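Local coordinates for protein geranylgeranyl pyrophosphate synthase (Geoglobus acetivorans, PDB 5JFQ) that catalyses the addition of three isopentenyl diphosphate units to dimethylallyl diphosphate, giving mainly geranylgeranyl diphosphate and some farnesyl diphosphate, at residues L32-R37 / T101-P106; M293-L298 / L313-I318; N17-E22 / K65-A70. All blocks are in the same frame, centred on the assembly; numbering follows the deposited sequence.

Interaction 1 of 3, residues L32-R37 / T101-P106; sequences LYRAAR and TLFGIP
A35 and F103 illustrate how a single methyl group set over a single ring can seat one helix against the end of another. Followed in order, the segment 101-106 first closes the short helix 99-103, where the hydroxyl of T101 is hydrogen-bonded back to the carbonyl oxygen of T98. L102 comes next and backs the contact from within its own segment: its CB lies 3.5 Å above one face of the F103 ring, displaced toward the rim. F103 then does the touching. With CG anti to the carbonyl carbon (chi1 -45°), the ring reaches across to helix 30-36 and presents its opposite face to A35. The CB of A35 stands 3.7 Å from the centroid of the F103 ring and only 12° off its normal, a CH-pi contact over the middle of the face. The outer half of the ring spreads along the backbone, with CZ of F103 3.7 Å from CA of A35. At the flank, CB of R34 approaches CE1 of F103 to 4.1 Å, and the guanidinium of R34 has a long, weak ion pair with E30. The ring thus lies between A35 on one face and L102 on the other, which helps to hold its tilt. G104 ends the helix with a positive phi of 104°, where a side chain would run into the preceding carbonyl oxygen, and it also occupies the N-cap position of helix 105-123. Beyond this bend I105 leans on H100, while P106 packs on M87 of the second subunit. A glycine at a helix C-terminus, beside a CH-pi contact between helices, belongs here to the all-helical fold of the trans-prenyl diphosphate synthases, with F103 about 11 Å, side chain to side chain, from R93, which probably binds dimethylallyl diphosphate, as in relatives.

Interaction 2 of 3, residues M293-L298 / L313-I318; sequences MAKKNL and LADYLI
K295 meets D315 because its chain starts beside the backbone N, CG anti to the carbonyl carbon, bends at chi2 (149°) and then runs out extended to NZ. D315 turns its CG in the same sense (chi1 -78°), which brings the carboxylate nearer to the lysine than the direction of its CB alone would suggest. The two side chains cross at about a right angle, with the ammonium at the carboxylate end of D315. NZ of K295 donates to OD1 of D315 at 2.5 Å, a hydrogen-bonded salt bridge whose apparent shortness should not be pressed at this resolution. The donor comes to the syn side of OD1, 18° out of the carboxylate plane. OD2 of D315 stays farther off, 3.5 Å from NZ of K295, which makes the pairing one-sided. The same ammonium also forms a salt bridge with E292, three residues earlier on the same helix, and two acids would thus be expected to stabilise its positive charge. With an alanine in place of D315 the carboxylate is gone, and K295 would probably be left with E292 as its acidic partner, its tip freer to swing away from helix 305-316. The salt bridge lies at the surface, over an apolar seam between the two helices. Beneath it the methyls of A294 and A314 point across the seam, I291 touches both A314 and D315, and L298 packs on L310 and V311. Helix 280-298 rests its A294 side on Y204 and S208 of helix 195-221, whereas helix 305-316 sets L313 against L47, I51 and L54 of helix 47-58: the salt bridge ties together two helices backed by different neighbours.

Interaction 3 of 3, residues N17-E22 / K65-A70; sequences NEKIEE and KAIHAA
K19 lies against I67 and H68 as an example of a lysine used at both ends, apolar near its root and charged at its tip. Along the helical segment, N17 comes first and turns its OD1 to R46. K19 follows and carries the contact. Its CG sits 3.4 Å from CG1 of I67, with CB of K19 4.0 Å from the same atom; the side chains cross obliquely. The branch of I67 that meets the lysine, CG1, lies anti to its own backbone N (chi1 -171°). A bend at chi2 (-69°) then carries the lysine tip onward to H68, where NZ of K19 stands 3.7 Å from CE1 of H68, set oblique to the ring. I20, next in order, leans on I71, one turn beyond I67 on helix 67-88, and K19 touches I71 as well. E22 completes the set: its OE2 receives a weak salt-bridging hydrogen bond, 3.2 Å long, from NZ of K19, which probably helps to steady the ammonium. This helix-on-helix packing lays helix 9-23 against the start of helix 67-88, which farther on carries the first aspartate-rich motif of prenyl diphosphate synthases, where D84 and D88 probably bind magnesium, as in relatives.

The three contacts illustrate how an almost wholly helical chain is stitched together at separate places. Interactions 1 and 3 interleave along the sequence: helix 9-23 and helix 30-36, neighbours in the chain, each meet a later partner, with centres about 23 Å apart and nearest atoms about 7 Å. Interaction 2 opens only after both have closed and joins helices near the C-terminus. Its centre lies about 35 Å from that of interaction 1, across the chain's centre, and about 24 Å from that of interaction 3. Helix 47-58 touches residues of both 65-70 and 313-318, joining early and C-terminal helices into one bundle, while interaction 1 lies toward the second subunit, which Y33 and P106 touch.

Interaction 1 of 3, residues L32-R37 / T101-P106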
loop_
_atom_site.group_PDB
_atom_site.type_symbol
_atom_site.label_atom_id
_atom_site.label_comp_id
_atom_site.label_asym_id
_atom_site.label_seq_id
_atom_site.Cartn_x
_atom_site.Cartn_y
_atom_site.Cartn_z
ATOM N N LEU B 32 7.593 -12.141 -7.911
ATOM C CA LEU B 32 6.908 -10.941 -7.439
ATOM C C LEU B 32 7.032 -9.794 -8.436
ATOM O O LEU B 32 6.067 -9.052 -8.675
ATOM C CB LEU B 32 7.471 -10.544 -6.077
ATOM C CG LEU B 32 6.900 -9.281 -5.440
ATOM C CD1 LEU B 32 5.385 -9.414 -5.275
ATOM C CD2 LEU B 32 7.585 -8.975 -4.102
ATOM N N TYR B 33 8.201 -9.647 -9.048
ATOM C CA TYR B 33 8.414 -8.501 -9.918
ATOM C C TYR B 33 7.883 -8.745 -11.323
ATOM O O TYR B 33 7.469 -7.791 -11.996
ATOM C CB TYR B 33 9.901 -8.128 -9.920
ATOM C CG TYR B 33 10.278 -7.373 -8.665
ATOM C CD1 TYR B 33 10.737 -8.037 -7.534
ATOM C CD2 TYR B 33 10.108 -5.998 -8.589
ATOM C CE1 TYR B 33 11.058 -7.343 -6.377
ATOM C CE2 TYR B 33 10.424 -5.292 -7.434
ATOM C CZ TYR B 33 10.902 -5.967 -6.335
ATOM O OH TYR B 33 11.209 -5.258 -5.190
ATOM N N ARG B 34 7.864 -10.001 -11.778
ATOM C CA ARG B 34 7.198 -10.306 -13.036
ATOM C C ARG B 34 5.750 -9.856 -12.964
ATOM O O ARG B 34 5.239 -9.210 -13.888
ATOM C CB ARG B 34 7.308 -11.802 -13.321
ATOM C CG ARG B 34 7.480 -12.207 -14.785
ATOM C CD ARG B 34 7.476 -13.744 -14.899
ATOM N NE ARG B 34 8.474 -14.352 -14.011
ATOM C CZ ARG B 34 8.346 -15.543 -13.421
ATOM N NH1 ARG B 34 7.238 -16.269 -13.606
ATOM N NH2 ARG B 34 9.328 -16.002 -12.636
ATOM N N ALA B 35 5.104 -10.123 -11.827
ATOM C CA ALA B 35 3.747 -9.656 -11.590
ATOM C C ALA B 35 3.696 -8.141 -11.443
ATOM O O ALA B 35 2.805 -7.485 -11.997
ATOM C CB ALA B 35 3.173 -10.337 -10.344
ATOM N N ALA B 36 4.635 -7.559 -10.690
ATOM C CA ALA B 36 4.562 -6.119 -10.438
ATOM C C ALA B 36 4.865 -5.283 -11.672
ATOM O O ALA B 36 4.479 -4.114 -11.726
ATOM C CB ALA B 36 5.518 -5.710 -9.316
ATOM N N ARG B 37 5.557 -5.832 -12.654
ATOM C CA ARG B 37 5.860 -5.082 -13.859
ATOM C C ARG B 37 4.982 -5.490 -15.015
ATOM O O ARG B 37 5.159 -4.962 -16.109
ATOM C CB ARG B 37 7.331 -5.248 -14.269
ATOM C CG ARG B 37 8.293 -4.283 -13.609
ATOM C CD ARG B 37 8.180 -4.419 -12.144
ATOM N NE ARG B 37 9.279 -3.831 -11.392
ATOM C CZ ARG B 37 9.152 -2.861 -10.498
ATOM N NH1 ARG B 37 7.953 -2.354 -10.237
ATOM N NH2 ARG B 37 10.225 -2.437 -9.840
ATOM N N THR B 101 -4.799 -13.426 -12.475
ATOM C CA THR B 101 -5.045 -14.661 -13.204
ATOM C C THR B 101 -3.732 -15.339 -13.590
ATOM O O THR B 101 -3.620 -16.565 -13.493
ATOM C CB THR B 101 -5.952 -14.400 -14.421
ATOM O OG1 THR B 101 -5.466 -13.290 -15.180
ATOM C CG2 THR B 101 -7.356 -14.061 -13.952
ATOM N N LEU B 102 -2.716 -14.570 -13.976
ATOM C CA LEU B 102 -1.451 -15.189 -14.364
ATOM C C LEU B 102 -0.648 -15.677 -13.169
ATOM O O LEU B 102 0.091 -16.662 -13.280
ATOM C CB LEU B 102 -0.598 -14.207 -15.147
ATOM C CG LEU B 102 -1.170 -13.823 -16.489
ATOM C CD1 LEU B 102 -0.466 -12.577 -16.924
ATOM C CD2 LEU B 102 -0.891 -14.958 -17.435
ATOM N N PHE B 103 -0.730 -14.986 -12.041
ATOM C CA PHE B 103 0.178 -15.254 -10.940
ATOM C C PHE B 103 -0.528 -15.650 -9.664
ATOM O O PHE B 103 0.130 -16.135 -8.738
ATOM C CB PHE B 103 1.046 -14.026 -10.643
ATOM C CG PHE B 103 1.603 -13.370 -11.854
ATOM C CD1 PHE B 103 2.847 -13.741 -12.355
ATOM C CD2 PHE B 103 0.911 -12.357 -12.482
ATOM C CE1 PHE B 103 3.395 -13.113 -13.471
ATOM C CE2 PHE B 103 1.447 -11.725 -13.601
ATOM C CZ PHE B 103 2.694 -12.109 -14.096
ATOM N N GLY B 104 -1.831 -15.459 -9.585
ATOM C CA GLY B 104 -2.552 -15.799 -8.381
ATOM C C GLY B 104 -2.906 -14.563 -7.570
ATOM O O GLY B 104 -2.295 -13.492 -7.690
ATOM N N ILE B 105 -3.929 -14.719 -6.746
ATOM C CA ILE B 105 -4.393 -13.595 -5.951
ATOM C C ILE B 105 -3.327 -13.132 -4.958
ATOM O O ILE B 105 -2.997 -11.940 -4.963
ATOM C CB ILE B 105 -5.753 -13.942 -5.304
ATOM C CG1 ILE B 105 -6.780 -14.124 -6.428
ATOM C CG2 ILE B 105 -6.176 -12.863 -4.321
ATOM C CD1 ILE B 105 -8.166 -14.464 -5.968
ATOM N N PRO B 106 -2.737 -14.001 -4.129
ATOM C CA PRO B 106 -1.719 -13.494 -3.192
ATOM C C PRO B 106 -0.570 -12.759 -3.875
ATOM O O PRO B 106 -0.208 -11.657 -3.433
ATOM C CB PRO B 106 -1.266 -14.767 -2.449
ATOM C CG PRO B 106 -1.781 -15.905 -3.248
ATOM C CD PRO B 106 -3.028 -15.422 -3.875
#

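Interaction 2 of 3, residues M293-L298 / L313-I318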
loop_
_atom_site.group_PDB
_atom_site.type_symbol
_atom_site.label_atom_id
_atom_site.label_comp_id
_atom_site.label_asym_id
_atom_site.label_seq_id
_atom_site.Cartn_x
_atom_site.Cartn_y
_atom_site.Cartn_z
ATOM N N MET B 293 -15.305 22.954 -17.005
ATOM C CA MET B 293 -14.934 23.379 -15.661
ATOM C C MET B 293 -13.445 23.177 -15.391
ATOM O O MET B 293 -12.867 23.876 -14.548
ATOM C CB MET B 293 -15.764 22.620 -14.632
ATOM C CG MET B 293 -16.476 23.498 -13.615
ATOM S SD MET B 293 -17.416 22.508 -12.413
ATOM C CE MET B 293 -18.268 21.332 -13.475
ATOM N N ALA B 294 -12.814 22.232 -16.087
ATOM C CA ALA B 294 -11.375 22.059 -15.959
ATOM C C ALA B 294 -10.630 23.190 -16.655
ATOM O O ALA B 294 -9.727 23.804 -16.070
ATOM C CB ALA B 294 -10.965 20.702 -16.526
ATOM N N LYS B 295 -10.996 23.478 -17.911
ATOM C CA LYS B 295 -10.376 24.579 -18.643
ATOM C C LYS B 295 -10.569 25.895 -17.904
ATOM O O LYS B 295 -9.601 26.550 -17.510
ATOM C CB LYS B 295 -10.958 24.677 -20.050
ATOM C CG LYS B 295 -10.720 23.478 -20.925
ATOM C CD LYS B 295 -11.895 23.336 -21.882
ATOM C CE LYS B 295 -11.670 22.243 -22.895
ATOM N NZ LYS B 295 -12.787 22.200 -23.868
ATOM N N LYS B 296 -11.827 26.286 -17.689
ATOM C CA LYS B 296 -12.110 27.537 -16.999
ATOM C C LYS B 296 -11.424 27.601 -15.651
ATOM O O LYS B 296 -11.234 28.696 -15.111
ATOM C CB LYS B 296 -13.617 27.723 -16.821
ATOM N N ASN B 297 -11.046 26.451 -15.098
ATOM C CA ASN B 297 -10.240 26.455 -13.889
ATOM C C ASN B 297 -8.777 26.693 -14.223
ATOM O O ASN B 297 -8.089 27.459 -13.536
ATOM C CB ASN B 297 -10.414 25.140 -13.140
ATOM C CG ASN B 297 -10.571 25.350 -11.661
ATOM O OD1 ASN B 297 -9.609 25.642 -10.969
ATOM N ND2 ASN B 297 -11.794 25.238 -11.169
ATOM N N LEU B 298 -8.303 26.069 -15.300
ATOM C CA LEU B 298 -6.914 26.139 -15.746
ATOM C C LEU B 298 -6.491 27.548 -16.165
ATOM O O LEU B 298 -5.309 27.765 -16.467
ATOM C CB LEU B 298 -6.741 25.143 -16.891
ATOM C CG LEU B 298 -5.364 24.780 -17.409
ATOM C CD1 LEU B 298 -4.478 24.458 -16.236
ATOM C CD2 LEU B 298 -5.504 23.591 -18.337
ATOM N N LEU B 313 -5.838 18.445 -24.045
ATOM C CA LEU B 313 -5.801 17.132 -23.411
ATOM C C LEU B 313 -7.090 16.854 -22.645
ATOM O O LEU B 313 -7.656 15.757 -22.740
ATOM C CB LEU B 313 -4.580 17.056 -22.496
ATOM C CG LEU B 313 -4.411 15.901 -21.519
ATOM C CD1 LEU B 313 -4.247 14.592 -22.264
ATOM C CD2 LEU B 313 -3.198 16.187 -20.658
ATOM N N ALA B 314 -7.568 17.835 -21.874
ATOM C CA ALA B 314 -8.886 17.712 -21.264
ATOM C C ALA B 314 -9.945 17.460 -22.322
ATOM O O ALA B 314 -10.957 16.806 -22.049
ATOM C CB ALA B 314 -9.228 18.967 -20.462
ATOM N N ASP B 315 -9.716 17.955 -23.540
ATOM C CA ASP B 315 -10.618 17.655 -24.644
ATOM C C ASP B 315 -10.502 16.203 -25.083
ATOM O O ASP B 315 -11.520 15.539 -25.305
ATOM C CB ASP B 315 -10.345 18.596 -25.817
ATOM C CG ASP B 315 -10.941 19.969 -25.604
ATOM O OD1 ASP B 315 -12.031 20.049 -24.986
ATOM O OD2 ASP B 315 -10.329 20.958 -26.062
ATOM N N TYR B 316 -9.276 15.685 -25.212
ATOM C CA TYR B 316 -9.133 14.306 -25.668
ATOM C C TYR B 316 -9.814 13.332 -24.727
ATOM O O TYR B 316 -10.237 12.254 -25.155
ATOM C CB TYR B 316 -7.669 13.912 -25.825
ATOM C CG TYR B 316 -7.511 12.478 -26.311
ATOM C CD1 TYR B 316 -7.935 12.101 -27.580
ATOM C CD2 TYR B 316 -6.958 11.497 -25.495
ATOM C CE1 TYR B 316 -7.794 10.789 -28.028
ATOM C CE2 TYR B 316 -6.816 10.180 -25.935
ATOM C CZ TYR B 316 -7.232 9.836 -27.199
ATOM N N LEU B 317 -9.936 13.681 -23.449
ATOM C CA LEU B 317 -10.615 12.769 -22.541
ATOM C C LEU B 317 -12.076 12.577 -22.919
ATOM O O LEU B 317 -12.661 11.553 -22.559
ATOM C CB LEU B 317 -10.491 13.264 -21.100
ATOM C CG LEU B 317 -9.043 13.523 -20.663
ATOM C CD1 LEU B 317 -8.926 13.751 -19.150
ATOM C CD2 LEU B 317 -8.120 12.400 -21.124
ATOM N N ILE B 318 -12.670 13.524 -23.655
ATOM C CA ILE B 318 -14.056 13.408 -24.110
ATOM C C ILE B 318 -14.163 12.928 -25.556
ATOM O O ILE B 318 -15.269 12.584 -26.005
ATOM C CB ILE B 318 -14.801 14.747 -23.902
ATOM C CG1 ILE B 318 -14.992 14.974 -22.412
ATOM C CG2 ILE B 318 -16.183 14.807 -24.573
ATOM C CD1 ILE B 318 -15.381 13.753 -21.639
#

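Interaction 3 of 3, residues N17-E22 / K65-A70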
loop_
_atom_site.group_PDB
_atom_site.type_symbol
_atom_site.label_atom_id
_atom_site.label_comp_id
_atom_site.label_asym_id
_atom_site.label_seq_id
_atom_site.Cartn_x
_atom_site.Cartn_y
_atom_site.Cartn_z
ATOM N N ASN B 17 8.130 6.352 -20.075
ATOM C CA ASN B 17 8.446 4.925 -20.141
ATOM C C ASN B 17 9.933 4.665 -20.000
ATOM O O ASN B 17 10.331 3.589 -19.539
ATOM C CB ASN B 17 7.961 4.322 -21.453
ATOM C CG ASN B 17 6.496 4.432 -21.608
ATOM O OD1 ASN B 17 5.735 4.015 -20.736
ATOM N ND2 ASN B 17 6.073 5.029 -22.703
ATOM N N GLU B 18 10.764 5.611 -20.436
ATOM C CA GLU B 18 12.197 5.467 -20.232
ATOM C C GLU B 18 12.533 5.543 -18.750
ATOM O O GLU B 18 13.303 4.721 -18.237
ATOM C CB GLU B 18 12.940 6.529 -21.034
ATOM C CG GLU B 18 12.813 6.326 -22.538
ATOM C CD GLU B 18 13.324 7.507 -23.360
ATOM O OE1 GLU B 18 12.939 7.618 -24.551
ATOM O OE2 GLU B 18 14.112 8.316 -22.815
ATOM N N LYS B 19 11.929 6.494 -18.037
ATOM C CA LYS B 19 12.130 6.578 -16.596
ATOM C C LYS B 19 11.520 5.379 -15.876
ATOM O O LYS B 19 12.103 4.859 -14.920
ATOM C CB LYS B 19 11.548 7.884 -16.062
ATOM C CG LYS B 19 12.609 8.907 -15.748
ATOM C CD LYS B 19 13.443 8.471 -14.547
ATOM C CE LYS B 19 14.587 9.455 -14.239
ATOM N NZ LYS B 19 15.212 9.219 -12.890
ATOM N N ILE B 20 10.351 4.922 -16.314
ATOM C CA ILE B 20 9.776 3.718 -15.724
ATOM C C ILE B 20 10.760 2.560 -15.819
ATOM O O ILE B 20 11.056 1.890 -14.819
ATOM C CB ILE B 20 8.438 3.366 -16.392
ATOM C CG1 ILE B 20 7.315 4.226 -15.819
ATOM C CG2 ILE B 20 8.130 1.899 -16.201
ATOM C CD1 ILE B 20 6.148 4.396 -16.758
ATOM N N GLU B 21 11.300 2.318 -17.019
ATOM C CA GLU B 21 12.250 1.226 -17.168
ATOM C C GLU B 21 13.561 1.493 -16.457
ATOM O O GLU B 21 14.351 0.561 -16.274
ATOM C CB GLU B 21 12.501 0.940 -18.645
ATOM C CG GLU B 21 11.685 -0.254 -19.082
ATOM C CD GLU B 21 11.529 -0.356 -20.581
ATOM O OE1 GLU B 21 12.381 0.166 -21.324
ATOM O OE2 GLU B 21 10.501 -0.944 -21.011
ATOM N N GLU B 22 13.791 2.719 -16.018
ATOM C CA GLU B 22 14.989 3.007 -15.247
ATOM C C GLU B 22 14.742 2.895 -13.746
ATOM O O GLU B 22 15.611 2.424 -13.007
ATOM C CB GLU B 22 15.498 4.401 -15.602
ATOM C CG GLU B 22 16.625 4.883 -14.744
ATOM C CD GLU B 22 16.916 6.343 -15.001
ATOM O OE1 GLU B 22 16.697 6.789 -16.153
ATOM O OE2 GLU B 22 17.334 7.051 -14.055
ATOM N N LYS B 65 12.410 17.863 -13.538
ATOM C CA LYS B 65 12.427 17.775 -12.087
ATOM C C LYS B 65 11.142 17.151 -11.550
ATOM O O LYS B 65 11.153 16.597 -10.444
ATOM C CB LYS B 65 12.664 19.161 -11.464
ATOM C CG LYS B 65 14.086 19.695 -11.669
ATOM C CD LYS B 65 14.372 20.969 -10.853
ATOM C CE LYS B 65 15.738 21.613 -11.234
ATOM N NZ LYS B 65 16.220 22.629 -10.225
ATOM N N ALA B 66 10.047 17.202 -12.315
ATOM C CA ALA B 66 8.778 16.611 -11.905
ATOM C C ALA B 66 8.656 15.139 -12.290
ATOM O O ALA B 66 7.598 14.539 -12.070
ATOM C CB ALA B 66 7.618 17.399 -12.507
ATOM N N ILE B 67 9.717 14.541 -12.834
ATOM C CA ILE B 67 9.588 13.213 -13.414
ATOM C C ILE B 67 9.333 12.168 -12.330
ATOM O O ILE B 67 8.560 11.218 -12.542
ATOM C CB ILE B 67 10.823 12.881 -14.269
ATOM C CG1 ILE B 67 10.586 11.591 -15.043
ATOM C CG2 ILE B 67 12.066 12.724 -13.404
ATOM C CD1 ILE B 67 9.678 11.763 -16.238
ATOM N N HIS B 68 9.946 12.330 -11.150
ATOM C CA HIS B 68 9.773 11.333 -10.100
ATOM C C HIS B 68 8.319 11.304 -9.614
ATOM O O HIS B 68 7.722 10.225 -9.467
ATOM C CB HIS B 68 10.749 11.601 -8.951
ATOM C CG HIS B 68 12.195 11.408 -9.319
ATOM N ND1 HIS B 68 12.846 10.198 -9.187
ATOM C CD2 HIS B 68 13.115 12.273 -9.814
ATOM C CE1 HIS B 68 14.101 10.323 -9.591
ATOM N NE2 HIS B 68 14.286 11.573 -9.979
ATOM N N ALA B 69 7.719 12.482 -9.408
ATOM C CA ALA B 69 6.291 12.551 -9.130
ATOM C C ALA B 69 5.454 12.019 -10.290
ATOM O O ALA B 69 4.370 11.461 -10.073
ATOM C CB ALA B 69 5.896 13.982 -8.822
ATOM N N ALA B 70 5.915 12.187 -11.525
ATOM C CA ALA B 70 5.174 11.590 -12.626
ATOM C C ALA B 70 5.249 10.069 -12.551
ATOM O O ALA B 70 4.229 9.379 -12.645
ATOM C CB ALA B 70 5.698 12.101 -13.967
#